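Local coordinates for acid phosphatase (Mycobacterium tuberculosis, PDB 2A6P), which removes phosphate from a broad range of phosphorylated substrates and can serve as a fructose-1,6-bisphosphatase in gluconeogenesis, at residues Leu79-Tyr93 and Asp146-Ala158. Numbering follows the deposited sequence.
Sequences LTVNEVTGLLAEWDY and DVLFVSHGHFSRA. With GOL (glycerol), chain D.
The carboxylate of E90 lies at the N-terminal end of helix 153-163, where it meets the backbone N-H groups of H154 and F155. OE1 receives F155 N at 3.0 Å on its syn lone pair and, on its anti lone pair, the N-H of W91 from its own segment, so two bonds fix the rotation of the group. OE2 accepts from H154 N, although the position of OE2 in the model is less certain. With CG anti to the backbone N (chi1 180°), a bend at chi2 carries the carboxylate to these amides. E90 CB itself lies over one face of the H152 imidazole, 3.8 Å from the ring centroid. H152, the N-cap of the helix, also packs its ring against H18, the inferred phosphohistidine. By similarity, E90 is the proton donor/acceptor and H152 a transition-state stabiliser of this histidine phosphatase fold, in which the pocket opens at the C-terminal end of parallel strand 147-151; glycerol occupies it here, bonded to H154 N through O2. Near the glycerol's terminal O3, which bonds only weakly to it, Y93 OH sits 2.7 Å from H154 ND1, a weak, bent bond made at the edge of the tyrosine ring, with the two ring planes 71° apart. Deeper in, the S151 hydroxyl donates to L88 O at 2.7 Å, in the carbonyl plane and on a lone pair. The L88 side chain crosses both F149 and F155 at about a right angle: CD2 stands almost on the normal of the F149 ring, 4.0 Å from its centroid, and also touches F155 CE2. Toward the start of strand 147-151, L79 CD1 and L148 CD2 meet tip to tip at 3.5 Å.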
ATOM      1  N   LEU A  79     -21.590 -10.056   2.654  1.00 27.38           N
ATOM      2  CA  LEU A  79     -21.753  -9.436   1.356  1.00 26.30           C
ATOM      3  C   LEU A  79     -22.693 -10.242   0.466  1.00 27.02           C
ATOM      4  O   LEU A  79     -22.863 -11.448   0.643  1.00 27.66           O
ATOM      5  CB  LEU A  79     -20.398  -9.325   0.655  1.00 26.86           C
ATOM      6  CG  LEU A  79     -19.235  -8.618   1.356  1.00 26.49           C
ATOM      7  CD1 LEU A  79     -17.957  -8.821   0.549  1.00 24.92           C
ATOM      8  CD2 LEU A  79     -19.551  -7.142   1.508  1.00 27.72           C
ATOM      9  N   THR A  80     -23.312  -9.566  -0.492  1.00 27.13           N
ATOM     10  CA  THR A  80     -24.175 -10.241  -1.437  1.00 26.29           C
ATOM     11  C   THR A  80     -23.399 -10.116  -2.747  1.00 24.71           C
ATOM     12  O   THR A  80     -23.086  -9.005  -3.202  1.00 22.78           O
ATOM     13  CB  THR A  80     -25.569  -9.568  -1.530  1.00 28.49           C
ATOM     14  OG1 THR A  80     -25.442  -8.246  -2.066  1.00 33.80           O
ATOM     15  CG2 THR A  80     -26.193  -9.483  -0.147  1.00 29.72           C
ATOM     16  N   VAL A  81     -23.046 -11.267  -3.314  1.00 23.87           N
ATOM     17  CA  VAL A  81     -22.274 -11.330  -4.552  1.00 22.09           C
ATOM     18  C   VAL A  81     -23.119 -11.087  -5.803  1.00 23.20           C
ATOM     19  O   VAL A  81     -24.173 -11.701  -5.984  1.00 24.24           O
ATOM     20  CB  VAL A  81     -21.556 -12.701  -4.677  1.00 21.37           C
ATOM     21  CG1 VAL A  81     -20.781 -12.774  -5.995  1.00 19.31           C
ATOM     22  CG2 VAL A  81     -20.619 -12.898  -3.488  1.00 19.07           C
ATOM     23  N   ASN A  82     -22.635 -10.200  -6.668  1.00 22.11           N
ATOM     24  CA  ASN A  82     -23.331  -9.852  -7.906  1.00 22.37           C
ATOM     25  C   ASN A  82     -22.856 -10.684  -9.091  1.00 21.76           C
ATOM     26  O   ASN A  82     -23.645 -11.018  -9.968  1.00 22.83           O
ATOM     27  CB  ASN A  82     -23.137  -8.362  -8.225  1.00 21.45           C
ATOM     28  CG  ASN A  82     -23.727  -7.463  -7.163  1.00 23.86           C
ATOM     29  OD1 ASN A  82     -24.943  -7.422  -6.987  1.00 25.40           O
ATOM     30  ND2 ASN A  82     -22.873  -6.745  -6.442  1.00 20.66           N
ATOM     31  N   GLU A  83     -21.566 -11.009  -9.117  1.00 21.54           N
ATOM     32  CA  GLU A  83     -20.996 -11.797 -10.211  1.00 22.72           C
ATOM     33  C   GLU A  83     -19.928 -12.765  -9.688  1.00 22.31           C
ATOM     34  O   GLU A  83     -19.050 -12.374  -8.910  1.00 20.89           O
ATOM     35  CB  GLU A  83     -20.326 -10.886 -11.248  1.00 24.41           C
ATOM     36  CG  GLU A  83     -21.077  -9.613 -11.640  1.00 30.50           C
ATOM     37  CD  GLU A  83     -22.015  -9.793 -12.825  1.00 33.16           C
ATOM     38  OE1 GLU A  83     -21.705 -10.622 -13.705  1.00 35.63           O
ATOM     39  OE2 GLU A  83     -23.050  -9.092 -12.892  1.00 35.78           O
ATOM     40  N   VAL A  84     -20.014 -14.024 -10.112  1.00 21.46           N
ATOM     41  CA  VAL A  84     -19.026 -15.033  -9.738  1.00 20.20           C
ATOM     42  C   VAL A  84     -18.326 -15.359 -11.052  1.00 19.86           C
ATOM     43  O   VAL A  84     -18.979 -15.739 -12.020  1.00 20.53           O
ATOM     44  CB  VAL A  84     -19.676 -16.308  -9.169  1.00 19.40           C
ATOM     45  CG1 VAL A  84     -18.599 -17.362  -8.880  1.00 19.99           C
ATOM     46  CG2 VAL A  84     -20.425 -15.977  -7.896  1.00 19.22           C
ATOM     47  N   THR A  85     -17.005 -15.194 -11.096  1.00 18.06           N
ATOM     48  CA  THR A  85     -16.265 -15.442 -12.320  1.00 18.23           C
ATOM     49  C   THR A  85     -14.823 -15.894 -12.098  1.00 18.99           C
ATOM     50  O   THR A  85     -14.130 -15.414 -11.196  1.00 17.92           O
ATOM     51  CB  THR A  85     -16.275 -14.162 -13.210  1.00 20.13           C
ATOM     52  OG1 THR A  85     -15.335 -14.292 -14.292  1.00 20.77           O
ATOM     53  CG2 THR A  85     -15.921 -12.936 -12.369  1.00 21.05           C
ATOM     54  N   GLY A  86     -14.382 -16.833 -12.932  1.00 19.36           N
ATOM     55  CA  GLY A  86     -13.028 -17.334 -12.835  1.00 17.49           C
ATOM     56  C   GLY A  86     -12.038 -16.235 -13.162  1.00 18.33           C
ATOM     57  O   GLY A  86     -10.830 -16.411 -13.010  1.00 18.91           O
ATOM     58  N   LEU A  87     -12.541 -15.096 -13.623  1.00 17.42           N
ATOM     59  CA  LEU A  87     -11.662 -13.976 -13.945  1.00 17.80           C
ATOM     60  C   LEU A  87     -10.833 -13.581 -12.711  1.00 17.79           C
ATOM     61  O   LEU A  87      -9.697 -13.103 -12.830  1.00 17.05           O
ATOM     62  CB  LEU A  87     -12.484 -12.767 -14.411  1.00 18.50           C
ATOM     63  CG  LEU A  87     -11.640 -11.548 -14.793  1.00 18.70           C
ATOM     64  CD1 LEU A  87     -10.800 -11.913 -16.012  1.00 16.79           C
ATOM     65  CD2 LEU A  87     -12.532 -10.336 -15.083  1.00 18.11           C
ATOM     66  N   LEU A  88     -11.410 -13.780 -11.530  1.00 17.13           N
ATOM     67  CA  LEU A  88     -10.730 -13.428 -10.291  1.00 18.31           C
ATOM     68  C   LEU A  88     -10.039 -14.624  -9.630  1.00 17.95           C
ATOM     69  O   LEU A  88      -9.582 -14.524  -8.488  1.00 17.67           O
ATOM     70  CB  LEU A  88     -11.725 -12.812  -9.296  1.00 17.49           C
ATOM     71  CG  LEU A  88     -12.536 -11.575  -9.705  1.00 20.25           C
ATOM     72  CD1 LEU A  88     -13.235 -11.000  -8.470  1.00 19.23           C
ATOM     73  CD2 LEU A  88     -11.631 -10.522 -10.313  1.00 20.54           C
ATOM     74  N   ALA A  89      -9.964 -15.748 -10.341  1.00 16.16           N
ATOM     75  CA  ALA A  89      -9.344 -16.954  -9.798  1.00 16.84           C
ATOM     76  C   ALA A  89      -7.860 -16.740  -9.507  1.00 17.50           C
ATOM     77  O   ALA A  89      -7.214 -15.881 -10.111  1.00 16.37           O
ATOM     78  CB  ALA A  89      -9.533 -18.120 -10.772  1.00 16.53           C
ATOM     79  N   GLU A  90      -7.312 -17.505  -8.568  1.00 17.89           N
ATOM     80  CA  GLU A  90      -5.898 -17.348  -8.253  1.00 17.52           C
ATOM     81  C   GLU A  90      -5.047 -17.768  -9.440  1.00 17.47           C
ATOM     82  O   GLU A  90      -5.540 -18.382 -10.383  1.00 17.78           O
ATOM     83  CB  GLU A  90      -5.512 -18.192  -7.031  1.00 19.40           C
ATOM     84  CG  GLU A  90      -4.036 -18.090  -6.636  1.00 16.53           C
ATOM     85  CD  GLU A  90      -3.578 -16.652  -6.416  1.00 18.87           C
ATOM     86  OE1 GLU A  90      -3.526 -15.862  -7.387  1.00 17.05           O
ATOM     87  OE2 GLU A  90      -3.275 -16.314  -5.255  1.00 17.76           O
ATOM     88  N   TRP A  91      -3.770 -17.412  -9.388  1.00 16.03           N
ATOM     89  CA  TRP A  91      -2.816 -17.769 -10.426  1.00 16.48           C
ATOM     90  C   TRP A  91      -2.844 -19.292 -10.535  1.00 14.85           C
ATOM     91  O   TRP A  91      -2.771 -19.972  -9.523  1.00 14.32           O
ATOM     92  CB  TRP A  91      -1.411 -17.321  -9.993  1.00 16.94           C
ATOM     93  CG  TRP A  91      -0.393 -17.226 -11.088  1.00 17.58           C
ATOM     94  CD1 TRP A  91      -0.079 -18.185 -12.008  1.00 16.61           C
ATOM     95  CD2 TRP A  91       0.470 -16.106 -11.363  1.00 18.65           C
ATOM     96  NE1 TRP A  91       0.919 -17.732 -12.839  1.00 17.46           N
ATOM     97  CE2 TRP A  91       1.275 -16.462 -12.467  1.00 17.95           C
ATOM     98  CE3 TRP A  91       0.636 -14.836 -10.781  1.00 18.90           C
ATOM     99  CZ2 TRP A  91       2.240 -15.591 -13.008  1.00 18.48           C
ATOM    100  CZ3 TRP A  91       1.599 -13.967 -11.321  1.00 18.26           C
ATOM    101  CH2 TRP A  91       2.385 -14.353 -12.423  1.00 20.07           C
ATOM    102  N   ASP A  92      -2.975 -19.827 -11.747  1.00 17.13           N
ATOM    103  CA  ASP A  92      -2.967 -21.283 -11.948  1.00 17.57           C
ATOM    104  C   ASP A  92      -1.533 -21.759 -11.741  1.00 17.96           C
ATOM    105  O   ASP A  92      -0.668 -21.483 -12.567  1.00 20.91           O
ATOM    106  CB  ASP A  92      -3.412 -21.631 -13.362  1.00 20.03           C
ATOM    107  CG  ASP A  92      -3.354 -23.125 -13.641  1.00 21.46           C
ATOM    108  OD1 ASP A  92      -2.947 -23.895 -12.739  1.00 22.42           O
ATOM    109  OD2 ASP A  92      -3.711 -23.524 -14.766  1.00 23.00           O
ATOM    110  N   TYR A  93      -1.279 -22.475 -10.649  1.00 17.38           N
ATOM    111  CA  TYR A  93       0.075 -22.928 -10.342  1.00 19.49           C
ATOM    112  C   TYR A  93       0.568 -24.177 -11.050  1.00 19.48           C
ATOM    113  O   TYR A  93       1.715 -24.573 -10.866  1.00 19.62           O
ATOM    114  CB  TYR A  93       0.234 -23.105  -8.831  1.00 18.51           C
ATOM    115  CG  TYR A  93       0.015 -21.815  -8.061  1.00 19.79           C
ATOM    116  CD1 TYR A  93      -1.109 -21.643  -7.251  1.00 18.11           C
ATOM    117  CD2 TYR A  93       0.934 -20.762  -8.152  1.00 19.51           C
ATOM    118  CE1 TYR A  93      -1.319 -20.455  -6.543  1.00 17.25           C
ATOM    119  CE2 TYR A  93       0.739 -19.568  -7.455  1.00 18.17           C
ATOM    120  CZ  TYR A  93      -0.390 -19.420  -6.652  1.00 18.82           C
ATOM    121  OH  TYR A  93      -0.578 -18.239  -5.972  1.00 14.61           O
ATOM    122  N   ASP A 146     -18.990   1.977  -6.599  1.00 26.16           N
ATOM    123  CA  ASP A 146     -17.732   1.409  -6.120  1.00 24.16           C
ATOM    124  C   ASP A 146     -17.696  -0.072  -6.501  1.00 23.25           C
ATOM    125  O   ASP A 146     -18.747  -0.709  -6.635  1.00 23.83           O
ATOM    126  CB  ASP A 146     -17.604   1.542  -4.596  1.00 22.15           C
ATOM    127  CG  ASP A 146     -17.267   2.965  -4.156  1.00 23.50           C
ATOM    128  OD1 ASP A 146     -16.560   3.679  -4.901  1.00 22.81           O
ATOM    129  OD2 ASP A 146     -17.695   3.365  -3.050  1.00 24.49           O
ATOM    130  N   VAL A 147     -16.489  -0.613  -6.673  1.00 21.84           N
ATOM    131  CA  VAL A 147     -16.299  -2.024  -7.048  1.00 20.03           C
ATOM    132  C   VAL A 147     -15.503  -2.819  -6.002  1.00 20.63           C
ATOM    133  O   VAL A 147     -14.499  -2.337  -5.481  1.00 20.59           O
ATOM    134  CB  VAL A 147     -15.561  -2.138  -8.420  1.00 18.18           C
ATOM    135  CG1 VAL A 147     -15.249  -3.596  -8.735  1.00 17.01           C
ATOM    136  CG2 VAL A 147     -16.420  -1.526  -9.524  1.00 18.16           C
ATOM    137  N   LEU A 148     -15.957  -4.037  -5.701  1.00 21.29           N
ATOM    138  CA  LEU A 148     -15.275  -4.895  -4.733  1.00 21.40           C
ATOM    139  C   LEU A 148     -14.954  -6.286  -5.289  1.00 21.03           C
ATOM    140  O   LEU A 148     -15.852  -7.037  -5.677  1.00 18.82           O
ATOM    141  CB  LEU A 148     -16.114  -5.041  -3.453  1.00 22.08           C
ATOM    142  CG  LEU A 148     -15.617  -6.069  -2.420  1.00 24.51           C
ATOM    143  CD1 LEU A 148     -14.220  -5.724  -1.964  1.00 24.23           C
ATOM    144  CD2 LEU A 148     -16.553  -6.101  -1.231  1.00 26.03           C
ATOM    145  N   PHE A 149     -13.667  -6.617  -5.330  1.00 19.49           N
ATOM    146  CA  PHE A 149     -13.234  -7.922  -5.807  1.00 17.28           C
ATOM    147  C   PHE A 149     -12.906  -8.779  -4.603  1.00 17.68           C
ATOM    148  O   PHE A 149     -12.120  -8.359  -3.745  1.00 18.30           O
ATOM    149  CB  PHE A 149     -11.942  -7.830  -6.641  1.00 15.95           C
ATOM    150  CG  PHE A 149     -12.103  -7.239  -8.023  1.00 12.13           C
ATOM    151  CD1 PHE A 149     -13.360  -7.030  -8.589  1.00 12.13           C
ATOM    152  CD2 PHE A 149     -10.971  -6.942  -8.783  1.00 12.00           C
ATOM    153  CE1 PHE A 149     -13.486  -6.532  -9.903  1.00 11.23           C
ATOM    154  CE2 PHE A 149     -11.082  -6.449 -10.089  1.00 11.69           C
ATOM    155  CZ  PHE A 149     -12.345  -6.243 -10.652  1.00 10.40           C
ATOM    156  N   VAL A 150     -13.496  -9.970  -4.521  1.00 17.42           N
ATOM    157  CA  VAL A 150     -13.163 -10.897  -3.435  1.00 15.40           C
ATOM    158  C   VAL A 150     -12.343 -11.934  -4.204  1.00 16.49           C
ATOM    159  O   VAL A 150     -12.892 -12.701  -4.998  1.00 14.99           O
ATOM    160  CB  VAL A 150     -14.407 -11.532  -2.832  1.00 14.75           C
ATOM    161  CG1 VAL A 150     -14.006 -12.531  -1.721  1.00 12.68           C
ATOM    162  CG2 VAL A 150     -15.321 -10.432  -2.300  1.00 13.16           C
ATOM    163  N   SER A 151     -11.030 -11.940  -3.977  1.00 15.12           N
ATOM    164  CA  SER A 151     -10.138 -12.806  -4.741  1.00 13.99           C
ATOM    165  C   SER A 151      -8.989 -13.443  -3.941  1.00 13.16           C
ATOM    166  O   SER A 151      -9.154 -13.762  -2.761  1.00 12.56           O
ATOM    167  CB  SER A 151      -9.610 -11.974  -5.933  1.00 12.59           C
ATOM    168  OG  SER A 151      -8.720 -12.679  -6.779  1.00 13.64           O
ATOM    169  N   HIS A 152      -7.836 -13.629  -4.589  1.00 13.89           N
ATOM    170  CA  HIS A 152      -6.676 -14.249  -3.949  1.00 12.28           C
ATOM    171  C   HIS A 152      -5.421 -13.371  -3.840  1.00 12.86           C
ATOM    172  O   HIS A 152      -5.354 -12.284  -4.415  1.00 11.15           O
ATOM    173  CB  HIS A 152      -6.333 -15.556  -4.671  1.00 12.25           C
ATOM    174  CG  HIS A 152      -7.481 -16.512  -4.755  1.00 12.23           C
ATOM    175  ND1 HIS A 152      -8.511 -16.355  -5.659  1.00 13.12           N
ATOM    176  CD2 HIS A 152      -7.782 -17.615  -4.031  1.00 11.05           C
ATOM    177  CE1 HIS A 152      -9.394 -17.324  -5.491  1.00  8.59           C
ATOM    178  NE2 HIS A 152      -8.976 -18.101  -4.508  1.00 13.53           N
ATOM    179  N   GLY A 153      -4.428 -13.872  -3.104  1.00  9.83           N
ATOM    180  CA  GLY A 153      -3.197 -13.135  -2.867  1.00 10.88           C
ATOM    181  C   GLY A 153      -2.471 -12.612  -4.083  1.00 13.52           C
ATOM    182  O   GLY A 153      -2.357 -11.389  -4.279  1.00 11.71           O
ATOM    183  N   HIS A 154      -1.977 -13.531  -4.909  1.00 12.15           N
ATOM    184  CA  HIS A 154      -1.243 -13.129  -6.098  1.00 13.95           C
ATOM    185  C   HIS A 154      -2.096 -12.399  -7.121  1.00 13.99           C
ATOM    186  O   HIS A 154      -1.682 -11.349  -7.617  1.00 15.00           O
ATOM    187  CB  HIS A 154      -0.533 -14.343  -6.712  1.00 15.39           C
ATOM    188  CG  HIS A 154       0.601 -14.857  -5.872  1.00 18.29           C
ATOM    189  ND1 HIS A 154       1.088 -16.143  -5.973  1.00 19.56           N
ATOM    190  CD2 HIS A 154       1.344 -14.252  -4.915  1.00 18.66           C
ATOM    191  CE1 HIS A 154       2.077 -16.307  -5.114  1.00 17.53           C
ATOM    192  NE2 HIS A 154       2.252 -15.174  -4.460  1.00 18.03           N
ATOM    193  N   PHE A 155      -3.290 -12.905  -7.423  1.00 12.30           N
ATOM    194  CA  PHE A 155      -4.114 -12.209  -8.406  1.00 13.89           C
ATOM    195  C   PHE A 155      -4.509 -10.800  -7.955  1.00 13.11           C
ATOM    196  O   PHE A 155      -4.479  -9.870  -8.749  1.00 14.10           O
ATOM    197  CB  PHE A 155      -5.375 -12.995  -8.773  1.00 12.83           C
ATOM    198  CG  PHE A 155      -6.116 -12.396  -9.950  1.00 13.60           C
ATOM    199  CD1 PHE A 155      -5.537 -12.389 -11.217  1.00 13.20           C
ATOM    200  CD2 PHE A 155      -7.346 -11.750  -9.774  1.00 13.50           C
ATOM    201  CE1 PHE A 155      -6.172 -11.737 -12.296  1.00 15.51           C
ATOM    202  CE2 PHE A 155      -7.984 -11.096 -10.850  1.00 13.18           C
ATOM    203  CZ  PHE A 155      -7.397 -11.091 -12.105  1.00 11.76           C
ATOM    204  N   SER A 156      -4.885 -10.639  -6.687  1.00 13.96           N
ATOM    205  CA  SER A 156      -5.243  -9.312  -6.181  1.00 13.91           C
ATOM    206  C   SER A 156      -4.055  -8.365  -6.390  1.00 14.03           C
ATOM    207  O   SER A 156      -4.221  -7.220  -6.796  1.00 16.09           O
ATOM    208  CB  SER A 156      -5.601  -9.374  -4.693  1.00 13.68           C
ATOM    209  OG  SER A 156      -6.815 -10.079  -4.477  1.00 15.66           O
ATOM    210  N   ARG A 157      -2.854  -8.847  -6.095  1.00 13.00           N
ATOM    211  CA  ARG A 157      -1.652  -8.049  -6.277  1.00 13.86           C
ATOM    212  C   ARG A 157      -1.457  -7.734  -7.748  1.00 14.53           C
ATOM    213  O   ARG A 157      -0.933  -6.675  -8.099  1.00 14.50           O
ATOM    214  CB  ARG A 157      -0.416  -8.807  -5.830  1.00 13.10           C
ATOM    215  CG  ARG A 157      -0.279  -9.108  -4.367  1.00 14.75           C
ATOM    216  CD  ARG A 157       1.156  -9.569  -4.220  1.00 16.42           C
ATOM    217  NE  ARG A 157       1.363 -10.474  -3.116  1.00 18.86           N
ATOM    218  CZ  ARG A 157       2.553 -10.946  -2.778  1.00 16.84           C
ATOM    219  NH1 ARG A 157       3.626 -10.579  -3.469  1.00 11.98           N
ATOM    220  NH2 ARG A 157       2.656 -11.793  -1.767  1.00 18.06           N
ATOM    221  N   ALA A 158      -1.843  -8.683  -8.598  1.00 14.34           N
ATOM    222  CA  ALA A 158      -1.723  -8.519 -10.039  1.00 13.42           C
ATOM    223  C   ALA A 158      -2.622  -7.369 -10.444  1.00 14.06           C
ATOM    224  O   ALA A 158      -2.216  -6.482 -11.198  1.00 13.49           O
ATOM    225  CB  ALA A 158      -2.158  -9.798 -10.761  1.00 11.59           C
TER
HETATM  226  C1  GOL D 205      -3.839 -16.717  -1.545  1.00 37.63           C
HETATM  227  O1  GOL D 205      -4.936 -16.024  -2.137  1.00 35.67           O
HETATM  228  C2  GOL D 205      -2.715 -17.080  -2.539  1.00 36.88           C
HETATM  229  O2  GOL D 205      -2.147 -15.874  -3.035  1.00 36.42           O
HETATM  230  C3  GOL D 205      -1.608 -17.865  -1.823  1.00 39.08           C
HETATM  231  O3  GOL D 205      -0.580 -18.209  -2.747  1.00 39.07           O